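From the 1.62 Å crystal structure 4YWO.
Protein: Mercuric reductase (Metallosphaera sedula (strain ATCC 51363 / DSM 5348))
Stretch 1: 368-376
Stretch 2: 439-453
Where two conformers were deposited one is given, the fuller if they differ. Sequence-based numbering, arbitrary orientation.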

ATOM      1  N   VAL A 368     -16.107 -10.120 -21.247  1.00 21.88           N
ATOM      2  CA  VAL A 368     -15.871  -9.442 -19.926  1.00 22.32           C
ATOM      3  C   VAL A 368     -16.110 -10.413 -18.801  1.00 24.59           C
ATOM      4  O   VAL A 368     -17.097 -11.124 -18.825  1.00 22.31           O
ATOM      5  CB  VAL A 368     -16.687  -8.179 -19.824  1.00 19.53           C
ATOM      6  CG1 VAL A 368     -16.623  -7.532 -18.415  1.00 21.85           C
ATOM      7  CG2 VAL A 368     -16.261  -7.172 -20.836  1.00 22.91           C
ATOM      8  N   GLU A 369     -15.190 -10.495 -17.807  1.00 19.12           N
ATOM      9  CA  GLU A 369     -15.452 -11.162 -16.563  1.00 18.53           C
ATOM     10  C   GLU A 369     -15.223 -10.180 -15.390  1.00 19.02           C
ATOM     11  O   GLU A 369     -14.421  -9.244 -15.512  1.00 19.35           O
ATOM     12  CB  GLU A 369     -14.615 -12.390 -16.385  1.00 21.11           C
ATOM     13  CG  GLU A 369     -14.751 -13.462 -17.478  1.00 27.41           C
ATOM     14  CD  GLU A 369     -13.976 -14.732 -17.141  1.00 41.75           C
ATOM     15  OE1 GLU A 369     -12.937 -14.997 -17.815  1.00 57.30           O
ATOM     16  OE2 GLU A 369     -14.359 -15.456 -16.182  1.00 58.49           O
ATOM     17  N   ALA A 370     -15.868 -10.432 -14.308  1.00 15.59           N
ATOM     18  CA  ALA A 370     -15.657  -9.616 -13.108  1.00 16.66           C
ATOM     19  C   ALA A 370     -15.804 -10.460 -11.871  1.00 17.97           C
ATOM     20  O   ALA A 370     -16.644 -11.411 -11.842  1.00 17.37           O
ATOM     21  CB  ALA A 370     -16.611  -8.467 -13.074  1.00 18.34           C
ATOM     22  N   ARG A 371     -15.092 -10.139 -10.780  1.00 15.80           N
ATOM     23  CA  ARG A 371     -15.248 -10.827  -9.526  1.00 14.35           C
ATOM     24  C   ARG A 371     -15.143  -9.784  -8.431  1.00 14.88           C
ATOM     25  O   ARG A 371     -14.388  -8.771  -8.540  1.00 15.26           O
ATOM     26  CB  ARG A 371     -14.229 -11.926  -9.282  1.00 15.36           C
ATOM     27  CG  ARG A 371     -14.166 -13.082 -10.252  1.00 16.61           C
ATOM     28  CD  ARG A 371     -15.412 -13.964 -10.039  1.00 18.42           C
ATOM     29  NE  ARG A 371     -15.397 -15.121 -10.970  1.00 20.48           N
ATOM     30  CZ  ARG A 371     -15.770 -15.103 -12.223  1.00 24.18           C
ATOM     31  NH1 ARG A 371     -16.322 -14.090 -12.798  1.00 24.41           N
ATOM     32  NH2 ARG A 371     -15.686 -16.228 -12.950  1.00 30.61           N
ATOM     33  N   VAL A 372     -15.810 -10.083  -7.337  1.00 13.76           N
ATOM     34  CA  VAL A 372     -15.749  -9.254  -6.128  1.00 13.84           C
ATOM     35  C   VAL A 372     -15.397 -10.119  -4.938  1.00 17.45           C
ATOM     36  O   VAL A 372     -16.034 -11.157  -4.683  1.00 18.10           O
ATOM     37  CB  VAL A 372     -17.096  -8.565  -5.808  1.00 14.26           C
ATOM     38  CG1 VAL A 372     -17.019  -7.784  -4.478  1.00 16.94           C
ATOM     39  CG2 VAL A 372     -17.583  -7.691  -6.940  1.00 17.50           C
ATOM     40  N   LEU A 373     -14.326  -9.767  -4.249  1.00 14.75           N
ATOM     41  CA  LEU A 373     -13.815 -10.400  -3.041  1.00 14.41           C
ATOM     42  C   LEU A 373     -14.199  -9.510  -1.826  1.00 17.50           C
ATOM     43  O   LEU A 373     -13.855  -8.298  -1.785  1.00 15.31           O
ATOM     44  CB  LEU A 373     -12.295 -10.424  -3.079  1.00 16.44           C
ATOM     45  CG  LEU A 373     -11.579 -11.103  -1.906  1.00 20.39           C
ATOM     46  CD1 LEU A 373     -11.546 -12.584  -2.073  1.00 23.11           C
ATOM     47  CD2 LEU A 373     -10.144 -10.533  -1.768  1.00 21.81           C
ATOM     48  N   PRO A 374     -14.880 -10.020  -0.785  1.00 14.96           N
ATOM     49  CA  PRO A 374     -15.094  -9.218   0.414  1.00 15.55           C
ATOM     50  C   PRO A 374     -13.831  -8.968   1.195  1.00 13.53           C
ATOM     51  O   PRO A 374     -13.036  -9.922   1.374  1.00 15.01           O
ATOM     52  CB  PRO A 374     -16.006 -10.092   1.290  1.00 18.17           C
ATOM     53  CG  PRO A 374     -16.005 -11.397   0.679  1.00 18.54           C
ATOM     54  CD  PRO A 374     -15.427 -11.407  -0.669  1.00 17.08           C
ATOM     55  N   MET A 375     -13.675  -7.766   1.761  1.00 14.55           N
ATOM     56  CA  MET A 375     -12.536  -7.531   2.574  1.00 15.91           C
ATOM     57  C   MET A 375     -12.501  -8.364   3.866  1.00 17.50           C
ATOM     58  O   MET A 375     -11.453  -8.658   4.390  1.00 15.94           O
ATOM     59  CB  MET A 375     -12.590  -6.030   2.900  1.00 19.41           C
ATOM     60  CG  MET A 375     -11.421  -5.397   3.445  1.00 21.36           C
ATOM     61  SD  MET A 375      -9.828  -5.596   2.582  1.00 18.49           S
ATOM     62  CE  MET A 375      -9.894  -4.826   1.064  1.00 18.87           C
ATOM     63  N   SER A 376     -13.639  -8.841   4.307  1.00 16.45           N
ATOM     64  CA  SER A 376     -13.747  -9.655   5.484  1.00 19.68           C
ATOM     65  C   SER A 376     -13.005 -10.967   5.277  1.00 21.79           C
ATOM     66  O   SER A 376     -12.640 -11.525   6.325  1.00 27.67           O
ATOM     67  CB  SER A 376     -15.269  -9.869   5.779  1.00 20.01           C
ATOM     68  OG  SER A 376     -15.840 -10.614   4.785  1.00 21.31           O
ATOM     69  N   THR A 439      -0.922  -8.791   4.118  1.00 12.92           N
ATOM     70  CA  THR A 439      -1.090  -7.393   3.678  1.00 12.48           C
ATOM     71  C   THR A 439      -2.453  -7.207   3.128  1.00 14.01           C
ATOM     72  O   THR A 439      -3.085  -8.156   2.648  1.00 15.37           O
ATOM     73  CB  THR A 439      -0.027  -6.951   2.641  1.00 13.18           C
ATOM     74  OG1 THR A 439      -0.041  -7.792   1.448  1.00 14.32           O
ATOM     75  CG2 THR A 439       1.372  -6.954   3.288  1.00 14.39           C
ATOM     76  N   ILE A 440      -2.900  -5.963   3.094  1.00 12.65           N
ATOM     77  CA  ILE A 440      -4.163  -5.658   2.327  1.00 14.05           C
ATOM     78  C   ILE A 440      -3.963  -5.878   0.830  1.00 14.79           C
ATOM     79  O   ILE A 440      -4.860  -6.371   0.170  1.00 15.58           O
ATOM     80  CB  ILE A 440      -4.661  -4.261   2.685  1.00 14.96           C
ATOM     81  CG1 ILE A 440      -4.965  -4.108   4.227  1.00 16.19           C
ATOM     82  CG2 ILE A 440      -5.932  -3.922   1.837  1.00 15.12           C
ATOM     83  CD1 ILE A 440      -6.102  -4.950   4.694  1.00 19.52           C
ATOM     84  N   ALA A 441      -2.790  -5.573   0.333  1.00 14.48           N
ATOM     85  CA  ALA A 441      -2.480  -5.696  -1.096  1.00 14.34           C
ATOM     86  C   ALA A 441      -2.621  -7.094  -1.648  1.00 16.93           C
ATOM     87  O   ALA A 441      -2.880  -7.287  -2.855  1.00 16.61           O
ATOM     88  CB  ALA A 441      -1.155  -5.123  -1.379  1.00 17.07           C
ATOM     89  N   GLU A 442      -2.402  -8.102  -0.818  1.00 15.55           N
ATOM     90  CA  GLU A 442      -2.586  -9.428  -1.407  0.50 16.33           C
ATOM     91  C   GLU A 442      -4.024  -9.715  -1.769  1.00 17.15           C
ATOM     92  O   GLU A 442      -4.252 -10.662  -2.584  1.00 16.74           O
ATOM     93  CB  GLU A 442      -2.162 -10.620  -0.560  0.50 18.50           C
ATOM     94  CG  GLU A 442      -1.281 -10.435   0.538  0.50 22.31           C
ATOM     95  CD  GLU A 442      -1.376 -11.585   1.522  0.50 22.78           C
ATOM     96  OE1 GLU A 442      -0.957 -12.725   1.211  0.50 25.12           O
ATOM     97  OE2 GLU A 442      -1.799 -11.371   2.657  0.50 20.73           O
ATOM     98  N   SER A 443      -4.970  -8.833  -1.391  1.00 16.23           N
ATOM     99  CA  SER A 443      -6.349  -8.890  -1.927  1.00 17.11           C
ATOM    100  C   SER A 443      -6.393  -8.797  -3.455  1.00 15.25           C
ATOM    101  O   SER A 443      -7.291  -9.383  -4.068  1.00 15.92           O
ATOM    102  CB  SER A 443      -7.239  -7.823  -1.331  1.00 17.79           C
ATOM    103  OG  SER A 443      -6.779  -6.547  -1.737  1.00 16.54           O
ATOM    104  N   LEU A 444      -5.422  -8.183  -4.106  1.00 13.88           N
ATOM    105  CA  LEU A 444      -5.357  -8.152  -5.588  1.00 13.35           C
ATOM    106  C   LEU A 444      -5.140  -9.556  -6.148  1.00 15.89           C
ATOM    107  O   LEU A 444      -5.742  -9.923  -7.125  1.00 18.06           O
ATOM    108  CB  LEU A 444      -4.240  -7.214  -6.073  1.00 15.64           C
ATOM    109  CG  LEU A 444      -4.537  -5.760  -5.699  1.00 17.54           C
ATOM    110  CD1 LEU A 444      -3.323  -4.918  -6.050  1.00 20.46           C
ATOM    111  CD2 LEU A 444      -5.705  -5.208  -6.489  1.00 18.13           C
ATOM    112  N   ARG A 445      -4.315 -10.352  -5.476  1.00 15.33           N
ATOM    113  CA  ARG A 445      -4.090 -11.712  -5.944  1.00 17.11           C
ATOM    114  C   ARG A 445      -5.277 -12.596  -5.529  1.00 14.77           C
ATOM    115  O   ARG A 445      -5.679 -13.446  -6.291  1.00 16.28           O
ATOM    116  CB  ARG A 445      -2.733 -12.228  -5.382  1.00 19.08           C
ATOM    117  CG  ARG A 445      -2.420 -13.698  -5.719  1.00 19.48           C
ATOM    118  CD  ARG A 445      -0.946 -14.073  -5.394  1.00 22.40           C
ATOM    119  NE  ARG A 445      -0.731 -15.440  -5.813  1.00 23.42           N
ATOM    120  CZ  ARG A 445      -1.172 -16.489  -5.163  1.00 26.55           C
ATOM    121  NH1 ARG A 445      -1.857 -16.370  -4.016  1.00 28.79           N
ATOM    122  NH2 ARG A 445      -0.928 -17.670  -5.701  1.00 32.98           N
ATOM    123  N   LEU A 446      -5.895 -12.345  -4.378  1.00 15.11           N
ATOM    124  CA  LEU A 446      -7.032 -13.156  -3.976  1.00 15.44           C
ATOM    125  C   LEU A 446      -8.185 -12.969  -4.844  1.00 16.09           C
ATOM    126  O   LEU A 446      -8.923 -13.986  -5.208  1.00 18.23           O
ATOM    127  CB  LEU A 446      -7.405 -12.839  -2.531  1.00 16.83           C
ATOM    128  CG  LEU A 446      -6.370 -13.192  -1.448  1.00 19.53           C
ATOM    129  CD1 LEU A 446      -6.738 -12.579  -0.123  1.00 22.81           C
ATOM    130  CD2 LEU A 446      -6.219 -14.732  -1.408  1.00 23.75           C
ATOM    131  N   VAL A 447      -8.459 -11.744  -5.281  1.00 14.42           N
ATOM    132  CA  VAL A 447      -9.544 -11.604  -6.234  1.00 13.84           C
ATOM    133  C   VAL A 447      -9.226 -12.205  -7.582  1.00 14.82           C
ATOM    134  O   VAL A 447     -10.122 -12.691  -8.297  1.00 17.68           O
ATOM    135  CB  VAL A 447     -10.043 -10.119  -6.336  1.00 14.90           C
ATOM    136  CG1 VAL A 447      -9.080  -9.221  -7.050  1.00 15.37           C
ATOM    137  CG2 VAL A 447     -11.442 -10.001  -6.945  1.00 16.77           C
ATOM    138  N   ALA A 448      -7.975 -12.157  -8.015  1.00 14.96           N
ATOM    139  CA  ALA A 448      -7.536 -12.866  -9.256  1.00 15.31           C
ATOM    140  C   ALA A 448      -7.846 -14.389  -9.135  1.00 17.01           C
ATOM    141  O   ALA A 448      -8.323 -14.999 -10.175  1.00 17.75           O
ATOM    142  CB  ALA A 448      -6.027 -12.634  -9.473  1.00 16.97           C
ATOM    143  N   LEU A 449      -7.585 -14.972  -8.003  1.00 17.66           N
ATOM    144  CA  LEU A 449      -7.836 -16.408  -7.747  1.00 20.44           C
ATOM    145  C   LEU A 449      -9.350 -16.734  -7.883  1.00 23.27           C
ATOM    146  O   LEU A 449      -9.756 -17.858  -8.240  1.00 25.15           O
ATOM    147  CB  LEU A 449      -7.355 -16.816  -6.404  1.00 20.56           C
ATOM    148  CG  LEU A 449      -5.845 -17.000  -6.280  1.00 23.12           C
ATOM    149  CD1 LEU A 449      -5.487 -17.076  -4.836  1.00 24.64           C
ATOM    150  CD2 LEU A 449      -5.382 -18.272  -6.975  1.00 25.46           C
ATOM    151  N   ALA A 450     -10.182 -15.722  -7.638  1.00 19.01           N
ATOM    152  CA  ALA A 450     -11.652 -15.882  -7.712  1.00 22.81           C
ATOM    153  C   ALA A 450     -12.144 -16.122  -9.099  1.00 21.59           C
ATOM    154  O   ALA A 450     -13.335 -16.539  -9.241  1.00 25.91           O
ATOM    155  CB  ALA A 450     -12.387 -14.704  -7.089  1.00 24.09           C
ATOM    156  N   PHE A 451     -11.343 -15.923 -10.148  1.00 19.77           N
ATOM    157  CA  PHE A 451     -11.751 -16.005 -11.514  1.00 21.62           C
ATOM    158  C   PHE A 451     -11.979 -17.460 -11.865  1.00 35.11           C
ATOM    159  O   PHE A 451     -12.934 -17.784 -12.541  1.00 35.13           O
ATOM    160  CB  PHE A 451     -10.858 -15.304 -12.518  1.00 22.69           C
ATOM    161  CG  PHE A 451     -11.177 -13.809 -12.584  1.00 19.61           C
ATOM    162  CD1 PHE A 451     -10.748 -12.995 -11.547  1.00 18.21           C
ATOM    163  CD2 PHE A 451     -12.073 -13.243 -13.494  1.00 19.67           C
ATOM    164  CE1 PHE A 451     -11.075 -11.699 -11.569  1.00 14.97           C
ATOM    165  CE2 PHE A 451     -12.366 -11.937 -13.561  1.00 18.57           C
ATOM    166  CZ  PHE A 451     -11.895 -11.087 -12.495  1.00 16.91           C
ATOM    167  N   ARG A 452     -11.226 -18.320 -11.243  1.00 28.50           N
ATOM    168  CA  ARG A 452     -11.537 -19.742 -11.516  1.00 44.57           C
ATOM    169  C   ARG A 452     -11.889 -20.502 -10.260  1.00 49.83           C
ATOM    170  O   ARG A 452     -12.804 -21.316 -10.278  1.00 67.03           O
ATOM    171  CB  ARG A 452     -10.414 -20.340 -12.341  1.00 51.44           C
ATOM    172  CG  ARG A 452     -10.499 -19.941 -13.805  1.00 57.74           C
ATOM    173  CD  ARG A 452     -11.844 -20.355 -14.426  1.00 64.33           C
ATOM    174  NE  ARG A 452     -12.070 -19.812 -15.777  1.00 68.21           N
ATOM    175  CZ  ARG A 452     -12.586 -18.607 -16.101  1.00 75.39           C
ATOM    176  NH1 ARG A 452     -12.961 -17.683 -15.199  1.00 61.62           N
ATOM    177  NH2 ARG A 452     -12.713 -18.306 -17.393  1.00 82.44           N
ATOM    178  N   SER A 453     -11.203 -20.147  -9.162  1.00 51.83           N
ATOM    179  CA  SER A 453     -11.332 -20.750  -7.828  1.00 56.88           C
ATOM    180  C   SER A 453     -12.420 -20.076  -6.956  1.00 61.29           C
ATOM    181  O   SER A 453     -12.862 -18.938  -7.185  1.00 66.37           O
ATOM    182  CB  SER A 453      -9.973 -20.693  -7.011  1.00 51.62           C
ATOM    183  OG  SER A 453      -8.764 -20.661  -7.791  1.00 48.94           O
TER

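The contact between these two segments of mercuric reductase is a strand laid across a helix, apolar at one end and polar at the other, where arginine side chains reach carbonyl oxygens and a carboxylate. It illustrates a general principle: a β-strand alternates its side chains, so every second residue can serve a partner packed against one side. Here Glu-369, Arg-371 and Leu-373 direct their CA-to-CB bonds toward the second stretch, while Ala-370 and Val-372 direct theirs away and contribute little.

Strand 368-374 and helix 442-449 approach to 7.9 Å between axes, and their N-to-C directions differ by 128°, so the chains run in broadly opposing senses but well off antiparallel. The backbones come near at Leu-373 and Val-447, whose CA atoms lie 5.5 Å apart. At this point the two side chains meet directly: Leu-373 CB lies 4.0 Å from Val-447 CB. Leu-373 also extends CD2 to 3.7 Å from Leu-446 CB and 4.0 Å from Ser-443 CB, thereby touching successive turns of the helix. These are van der Waals contacts, favourable because they remove hydrocarbon from water. Farther along, Met-375 continues the apolar seam from the 3-10 segment after the strand. Its CA-to-CB bond points sideways, yet the end of the side chain comes nearer, placing Met-375 CE 4.1 Å from Ile-440 CG2.

Arg-371 shows how a long charged residue can be useful at both ends. Its aliphatic part lies over the face of the Phe-451 ring, with Arg-371 CG 3.5 Å from the ring centroid and only 7° off the normal, a CH-π contact in which a polarised methylene meets the π cloud. With chi1 and chi2 both m, the chain folds so that the guanidinium can address the carbonyls of Ala-450 and Phe-451. Arg-371 NE donates to Ala-450 O at 3.0 Å and Arg-371 NH2 to Phe-451 O at 3.2 Å; both bonds are weak, with angles of 132° and 124°. A better-aligned bond, from Arg-371 NH1 to Ala-370 O at 2.9 Å, ties the same group to its own strand. The edge of the Phe-451 ring is used too, with Glu-369 CB 3.6 Å from Phe-451 CE2.

The charged end is organised around Glu-369. Arg-452 starts with its CA-to-CB bond directed away from the strand, but its end returns to form a salt bridge: Arg-452 NH1 donates to Glu-369 OE2 at 2.8 Å and 166°, while Arg-452 NH2 makes a weak bond of 3.3 Å to Glu-369 OE1. Arg-452 NH1 also donates to Phe-451 O at 2.7 Å, which helps hold the guanidinium in place. Two like charges draw close here, Arg-371 NH2 lying 3.8 Å from Arg-452 NH1. The carboxylate offsets that repulsion, because Glu-369 OE2 also forms a salt bridge with Arg-371 NH2 at 3.6 Å, so one acid serves two bases.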